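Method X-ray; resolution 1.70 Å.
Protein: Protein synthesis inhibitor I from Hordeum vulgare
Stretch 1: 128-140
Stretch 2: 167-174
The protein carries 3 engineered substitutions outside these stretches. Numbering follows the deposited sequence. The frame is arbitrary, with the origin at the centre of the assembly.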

ATOM      1  N   LYS A 128      11.750 -12.577  -4.118  1.00 33.77           N
ATOM      2  CA  LYS A 128      12.879 -11.952  -3.423  1.00 32.77           C
ATOM      3  C   LYS A 128      12.488 -10.983  -2.301  1.00 26.99           C
ATOM      4  O   LYS A 128      13.356 -10.348  -1.706  1.00 28.61           O
ATOM      5  CB  LYS A 128      13.800 -11.243  -4.421  1.00 29.54           C
ATOM      6  CG  LYS A 128      14.166 -12.097  -5.619  1.00 40.59           C
ATOM      7  CD  LYS A 128      15.618 -11.895  -6.029  1.00 39.85           C
ATOM      8  CE  LYS A 128      16.262 -13.226  -6.401  1.00 44.75           C
ATOM      9  NZ  LYS A 128      15.544 -13.895  -7.523  1.00 42.23           N
ATOM     10  N   LEU A 129      11.192 -10.869  -2.017  1.00 28.45           N
ATOM     11  CA  LEU A 129      10.704  -9.966  -0.966  1.00 25.52           C
ATOM     12  C   LEU A 129      11.290 -10.324   0.401  1.00 28.29           C
ATOM     13  O   LEU A 129      11.418  -9.471   1.285  1.00 28.48           O
ATOM     14  CB  LEU A 129       9.171 -10.004  -0.903  1.00 21.88           C
ATOM     15  CG  LEU A 129       8.426  -9.224  -1.987  1.00 23.88           C
ATOM     16  CD1 LEU A 129       6.932  -9.534  -1.964  1.00 24.71           C
ATOM     17  CD2 LEU A 129       8.657  -7.745  -1.795  1.00 24.79           C
ATOM     18  N   THR A 130      11.643 -11.592   0.564  1.00 24.07           N
ATOM     19  CA  THR A 130      12.211 -12.085   1.814  1.00 24.72           C
ATOM     20  C   THR A 130      13.664 -11.628   2.007  1.00 28.62           C
ATOM     21  O   THR A 130      14.277 -11.917   3.035  1.00 27.25           O
ATOM     22  CB  THR A 130      12.108 -13.622   1.897  1.00 27.65           C
ATOM     23  OG1 THR A 130      12.356 -14.193   0.601  1.00 25.92           O
ATOM     24  CG2 THR A 130      10.720 -14.032   2.363  1.00 25.79           C
ATOM     25  N   ASN A 131      14.197 -10.907   1.021  1.00 26.37           N
ATOM     26  CA  ASN A 131      15.584 -10.428   1.044  1.00 29.54           C
ATOM     27  C   ASN A 131      15.705  -8.951   1.404  1.00 32.62           C
ATOM     28  O   ASN A 131      16.816  -8.444   1.593  1.00 30.22           O
ATOM     29  CB  ASN A 131      16.263 -10.649  -0.316  1.00 31.03           C
ATOM     30  CG  ASN A 131      16.443 -12.118  -0.660  1.00 35.60           C
ATOM     31  OD1 ASN A 131      16.562 -12.967   0.225  1.00 38.00           O
ATOM     32  ND2 ASN A 131      16.469 -12.424  -1.957  1.00 37.05           N
ATOM     33  N   VAL A 132      14.571  -8.259   1.483  1.00 29.88           N
ATOM     34  CA  VAL A 132      14.583  -6.812   1.693  1.00 25.62           C
ATOM     35  C   VAL A 132      14.607  -6.435   3.176  1.00 27.18           C
ATOM     36  O   VAL A 132      13.659  -6.706   3.913  1.00 25.69           O
ATOM     37  CB  VAL A 132      13.358  -6.139   1.040  1.00 25.02           C
ATOM     38  CG1 VAL A 132      13.468  -4.625   1.139  1.00 25.46           C
ATOM     39  CG2 VAL A 132      13.230  -6.575  -0.418  1.00 27.26           C
ATOM     40  N   ALA A 133      15.685  -5.785   3.603  1.00 31.03           N
ATOM     41  CA  ALA A 133      15.786  -5.316   4.984  1.00 26.93           C
ATOM     42  C   ALA A 133      14.841  -4.146   5.231  1.00 26.17           C
ATOM     43  O   ALA A 133      14.865  -3.147   4.505  1.00 27.96           O
ATOM     44  CB  ALA A 133      17.214  -4.917   5.312  1.00 27.66           C
ATOM     45  N   LEU A 134      14.018  -4.270   6.264  1.00 23.66           N
ATOM     46  CA  LEU A 134      13.134  -3.186   6.666  1.00 27.15           C
ATOM     47  C   LEU A 134      13.564  -2.701   8.049  1.00 22.36           C
ATOM     48  O   LEU A 134      14.191  -3.452   8.803  1.00 26.01           O
ATOM     49  CB  LEU A 134      11.686  -3.671   6.692  1.00 24.15           C
ATOM     50  CG  LEU A 134      11.189  -4.249   5.355  1.00 23.56           C
ATOM     51  CD1 LEU A 134       9.770  -4.761   5.470  1.00 26.45           C
ATOM     52  CD2 LEU A 134      11.295  -3.213   4.269  1.00 27.72           C
ATOM     53  N   GLY A 135      13.228  -1.458   8.375  1.00 23.98           N
ATOM     54  CA  GLY A 135      13.570  -0.890   9.672  1.00 24.45           C
ATOM     55  C   GLY A 135      13.587   0.623   9.620  1.00 20.90           C
ATOM     56  O   GLY A 135      13.387   1.215   8.551  1.00 22.97           O
ATOM     57  N   ARG A 136      13.839   1.263  10.761  1.00 17.38           N
ATOM     58  CA  ARG A 136      13.865   2.721  10.813  1.00 18.10           C
ATOM     59  C   ARG A 136      14.937   3.353   9.909  1.00 20.55           C
ATOM     60  O   ARG A 136      14.642   4.279   9.158  1.00 21.61           O
ATOM     61  CB  ARG A 136      14.026   3.225  12.252  1.00 17.64           C
ATOM     62  CG  ARG A 136      13.715   4.707  12.392  1.00 18.84           C
ATOM     63  CD  ARG A 136      14.017   5.243  13.787  1.00 22.67           C
ATOM     64  NE  ARG A 136      13.169   4.672  14.835  1.00 20.49           N
ATOM     65  CZ  ARG A 136      11.904   5.020  15.062  1.00 22.56           C
ATOM     66  NH1 ARG A 136      11.306   5.910  14.286  1.00 20.20           N
ATOM     67  NH2 ARG A 136      11.224   4.468  16.060  1.00 19.15           N
ATOM     68  N   GLN A 137      16.175   2.870   9.985  1.00 21.48           N
ATOM     69  CA  GLN A 137      17.232   3.444   9.152  1.00 22.84           C
ATOM     70  C   GLN A 137      17.005   3.192   7.654  1.00 23.04           C
ATOM     71  O   GLN A 137      17.317   4.052   6.823  1.00 23.16           O
ATOM     72  CB  GLN A 137      18.617   2.951   9.571  1.00 24.81           C
ATOM     73  CG  GLN A 137      19.725   3.840   9.044  1.00 26.32           C
ATOM     74  CD  GLN A 137      19.593   5.255   9.571  1.00 29.68           C
ATOM     75  OE1 GLN A 137      19.491   5.462  10.781  1.00 28.36           O
ATOM     76  NE2 GLN A 137      19.558   6.235   8.669  1.00 25.73           N
ATOM     77  N   GLN A 138      16.462   2.027   7.308  1.00 22.87           N
ATOM     78  CA  GLN A 138      16.157   1.738   5.903  1.00 22.91           C
ATOM     79  C   GLN A 138      15.078   2.667   5.387  1.00 21.21           C
ATOM     80  O   GLN A 138      15.103   3.069   4.221  1.00 23.28           O
ATOM     81  CB  GLN A 138      15.720   0.279   5.707  1.00 24.69           C
ATOM     82  CG  GLN A 138      16.838  -0.742   5.845  1.00 24.99           C
ATOM     83  CD  GLN A 138      17.230  -0.991   7.290  1.00 27.28           C
ATOM     84  OE1 GLN A 138      16.618  -0.454   8.220  1.00 27.72           O
ATOM     85  NE2 GLN A 138      18.249  -1.821   7.487  1.00 32.39           N
ATOM     86  N   LEU A 139      14.119   2.988   6.250  1.00 20.93           N
ATOM     87  CA  LEU A 139      13.068   3.940   5.911  1.00 19.69           C
ATOM     88  C   LEU A 139      13.664   5.320   5.692  1.00 24.04           C
ATOM     89  O   LEU A 139      13.405   5.966   4.673  1.00 22.27           O
ATOM     90  CB  LEU A 139      12.006   3.975   7.013  1.00 19.40           C
ATOM     91  CG  LEU A 139      10.897   5.016   6.871  1.00 22.88           C
ATOM     92  CD1 LEU A 139      10.102   4.755   5.606  1.00 23.02           C
ATOM     93  CD2 LEU A 139       9.962   5.012   8.084  1.00 20.50           C
ATOM     94  N   ALA A 140      14.486   5.762   6.641  1.00 20.46           N
ATOM     95  CA  ALA A 140      15.131   7.063   6.540  1.00 21.73           C
ATOM     96  C   ALA A 140      16.065   7.140   5.331  1.00 19.50           C
ATOM     97  O   ALA A 140      16.103   8.153   4.649  1.00 22.91           O
ATOM     98  CB  ALA A 140      15.898   7.388   7.829  1.00 26.42           C
ATOM     99  N   VAL A 167      12.540   2.505  -3.384  1.00 19.10           N
ATOM    100  CA  VAL A 167      11.129   2.276  -3.695  1.00 19.10           C
ATOM    101  C   VAL A 167      10.575   0.996  -3.060  1.00 16.90           C
ATOM    102  O   VAL A 167       9.467   0.997  -2.512  1.00 19.74           O
ATOM    103  CB  VAL A 167      10.888   2.267  -5.222  1.00 17.94           C
ATOM    104  CG1 VAL A 167       9.460   1.791  -5.542  1.00 21.30           C
ATOM    105  CG2 VAL A 167      11.130   3.647  -5.777  1.00 19.49           C
ATOM    106  N   THR A 168      11.348  -0.090  -3.119  1.00 17.36           N
ATOM    107  CA  THR A 168      10.924  -1.375  -2.572  1.00 18.74           C
ATOM    108  C   THR A 168      10.686  -1.243  -1.068  1.00 18.41           C
ATOM    109  O   THR A 168       9.681  -1.737  -0.525  1.00 16.88           O
ATOM    110  CB  THR A 168      11.979  -2.471  -2.819  1.00 20.87           C
ATOM    111  OG1 THR A 168      12.248  -2.568  -4.224  1.00 20.46           O
ATOM    112  CG2 THR A 168      11.492  -3.813  -2.315  1.00 22.79           C
ATOM    113  N   THR A 169      11.613  -0.549  -0.414  1.00 16.53           N
ATOM    114  CA  THR A 169      11.545  -0.312   1.030  1.00 15.60           C
ATOM    115  C   THR A 169      10.256   0.424   1.387  1.00 18.40           C
ATOM    116  O   THR A 169       9.535   0.029   2.313  1.00 18.51           O
ATOM    117  CB  THR A 169      12.753   0.515   1.513  1.00 19.76           C
ATOM    118  OG1 THR A 169      13.965  -0.207   1.237  1.00 22.21           O
ATOM    119  CG2 THR A 169      12.648   0.772   3.024  1.00 20.32           C
ATOM    120  N   LEU A 170       9.948   1.482   0.644  1.00 17.87           N
ATOM    121  CA  LEU A 170       8.742   2.250   0.920  1.00 16.78           C
ATOM    122  C   LEU A 170       7.459   1.491   0.596  1.00 18.92           C
ATOM    123  O   LEU A 170       6.466   1.621   1.306  1.00 17.70           O
ATOM    124  CB  LEU A 170       8.769   3.596   0.196  1.00 18.05           C
ATOM    125  CG  LEU A 170       9.943   4.506   0.535  1.00 19.45           C
ATOM    126  CD1 LEU A 170       9.749   5.875  -0.089  1.00 19.87           C
ATOM    127  CD2 LEU A 170      10.111   4.625   2.059  1.00 18.72           C
ATOM    128  N   LEU A 171       7.470   0.715  -0.485  1.00 16.35           N
ATOM    129  CA  LEU A 171       6.301  -0.079  -0.845  1.00 17.57           C
ATOM    130  C   LEU A 171       5.925  -0.995   0.308  1.00 17.47           C
ATOM    131  O   LEU A 171       4.747  -1.119   0.665  1.00 15.71           O
ATOM    132  CB  LEU A 171       6.591  -0.907  -2.099  1.00 16.89           C
ATOM    133  CG  LEU A 171       6.322  -0.149  -3.388  1.00 20.87           C
ATOM    134  CD1 LEU A 171       6.764  -0.982  -4.572  1.00 17.46           C
ATOM    135  CD2 LEU A 171       4.856   0.185  -3.498  1.00 19.11           C
ATOM    136  N   LEU A 172       6.938  -1.616   0.904  1.00 16.51           N
ATOM    137  CA  LEU A 172       6.714  -2.532   2.006  1.00 15.09           C
ATOM    138  C   LEU A 172       6.284  -1.805   3.274  1.00 14.35           C
ATOM    139  O   LEU A 172       5.339  -2.228   3.939  1.00 16.53           O
ATOM    140  CB  LEU A 172       7.957  -3.389   2.249  1.00 16.50           C
ATOM    141  CG  LEU A 172       8.137  -4.506   1.222  1.00 18.63           C
ATOM    142  CD1 LEU A 172       9.588  -4.955   1.198  1.00 19.82           C
ATOM    143  CD2 LEU A 172       7.219  -5.680   1.553  1.00 16.16           C
ATOM    144  N   MET A 173       6.940  -0.689   3.585  1.00 15.22           N
ATOM    145  CA  MET A 173       6.707  -0.026   4.873  1.00 15.45           C
ATOM    146  C   MET A 173       5.514   0.925   4.874  1.00 17.27           C
ATOM    147  O   MET A 173       5.029   1.330   5.943  1.00 17.84           O
ATOM    148  CB  MET A 173       7.987   0.673   5.337  1.00 13.89           C
ATOM    149  CG  MET A 173       9.119  -0.329   5.593  1.00 20.13           C
ATOM    150  SD  MET A 173      10.612   0.449   6.238  1.00 18.79           S
ATOM    151  CE  MET A 173      10.201   0.577   7.993  1.00 18.04           C
ATOM    152  N   VAL A 174       5.027   1.271   3.684  1.00 14.28           N
ATOM    153  CA  VAL A 174       3.830   2.094   3.558  1.00 13.33           C
ATOM    154  C   VAL A 174       2.680   1.312   2.914  1.00 14.14           C
ATOM    155  O   VAL A 174       1.679   1.027   3.563  1.00 13.40           O
ATOM    156  CB  VAL A 174       4.104   3.400   2.774  1.00 15.35           C
ATOM    157  CG1 VAL A 174       2.828   4.215   2.618  1.00 13.28           C
ATOM    158  CG2 VAL A 174       5.171   4.230   3.474  1.00 15.70           C
TER
HETATM  159  O   HOH W   1      15.766  -1.916   2.380  1.00 29.30           O

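Stretch 2 belongs to a helix, and from Leu 171 on its amides bond to carbonyls within the stretch: Leu 171 N donates to Val 167 O at 2.9 Å, and Leu 172 N to Thr 168 O at 3.1 Å. No direct hydrogen bond crosses to stretch 1, so the 530 Å² buried between the two segments, both sides summed, rests on apolar packing and a single water bridge. The axis of helix 136-140 approaches that of helix 167-174 to 9.6 Å, with 122° between their N-to-C directions.

Val 167 lies out of reach of the other stretch, and the contact begins at Thr 168. The CA-to-CB bond of this residue points toward stretch 1, and its methyl meets a valine methyl, Thr 168 CG2 to Val 132 CG2, at 3.8 Å. Its hydroxyl is hydrogen-bonded elsewhere in the structure, and the methyl is the part that meets Val 132.

Thr 169 also separates its two functions. The backbones come closest in register here, with the CA atoms of Thr 169 and Leu 134 6.5 Å apart. Thr 169 OG1 is 4.5 Å from Ala 133 O, too far for a direct hydrogen bond, and water 1 spans the gap: it donates to Thr 169 OG1 at 2.7 Å and to Ala 133 O at 2.6 Å. The methyl instead packs on the first turn of helix 136-140, with Thr 169 CG2 3.6 Å from Gln 138 O and 4.1 Å from Gln 138 CB. The CA-to-CB bond of Gln 138 points toward stretch 2, but the end of its side chain leads away, so its contribution comes from near the backbone.

Leu 170 starts sideways and brings its end nearer, in the m, t rotamer. Leu 170 CD2 reaches Leu 139 CD1 at 3.5 Å, a tight methyl-to-methyl contact. Leu 171 lies out of reach and makes no contact.

One residue further on, Leu 172 points toward stretch 1 and touches three of its apolar side chains. Leu 172 CD1 lies 3.9 Å from Val 132 CG1, Leu 172 CD2 lies 4.2 Å from Leu 129 CD2, and Leu 172 CB lies 3.9 Å from Leu 134 CD2. Leu 129 and Leu 134 both leave their backbones sideways and depend on their ends to close these distances.

Met 173 has the largest covered area in the contact, 82 Å². Met 173 CG is 3.8 Å from Leu 134 CD2, Met 173 SD 3.9 Å from Leu 139 CB, and Met 173 CE 3.3 Å from Gly 135 O. Gly 135 O also accepts from Leu 139 N at 3.0 Å, so the methyl lies against an oxygen already engaged in the helix. Gly 135 occupies the N-cap position, and its phi/psi of 158/178 would jam a CB against the preceding carbonyl oxygen. At Val 174 the contact has ended, and this residue makes none.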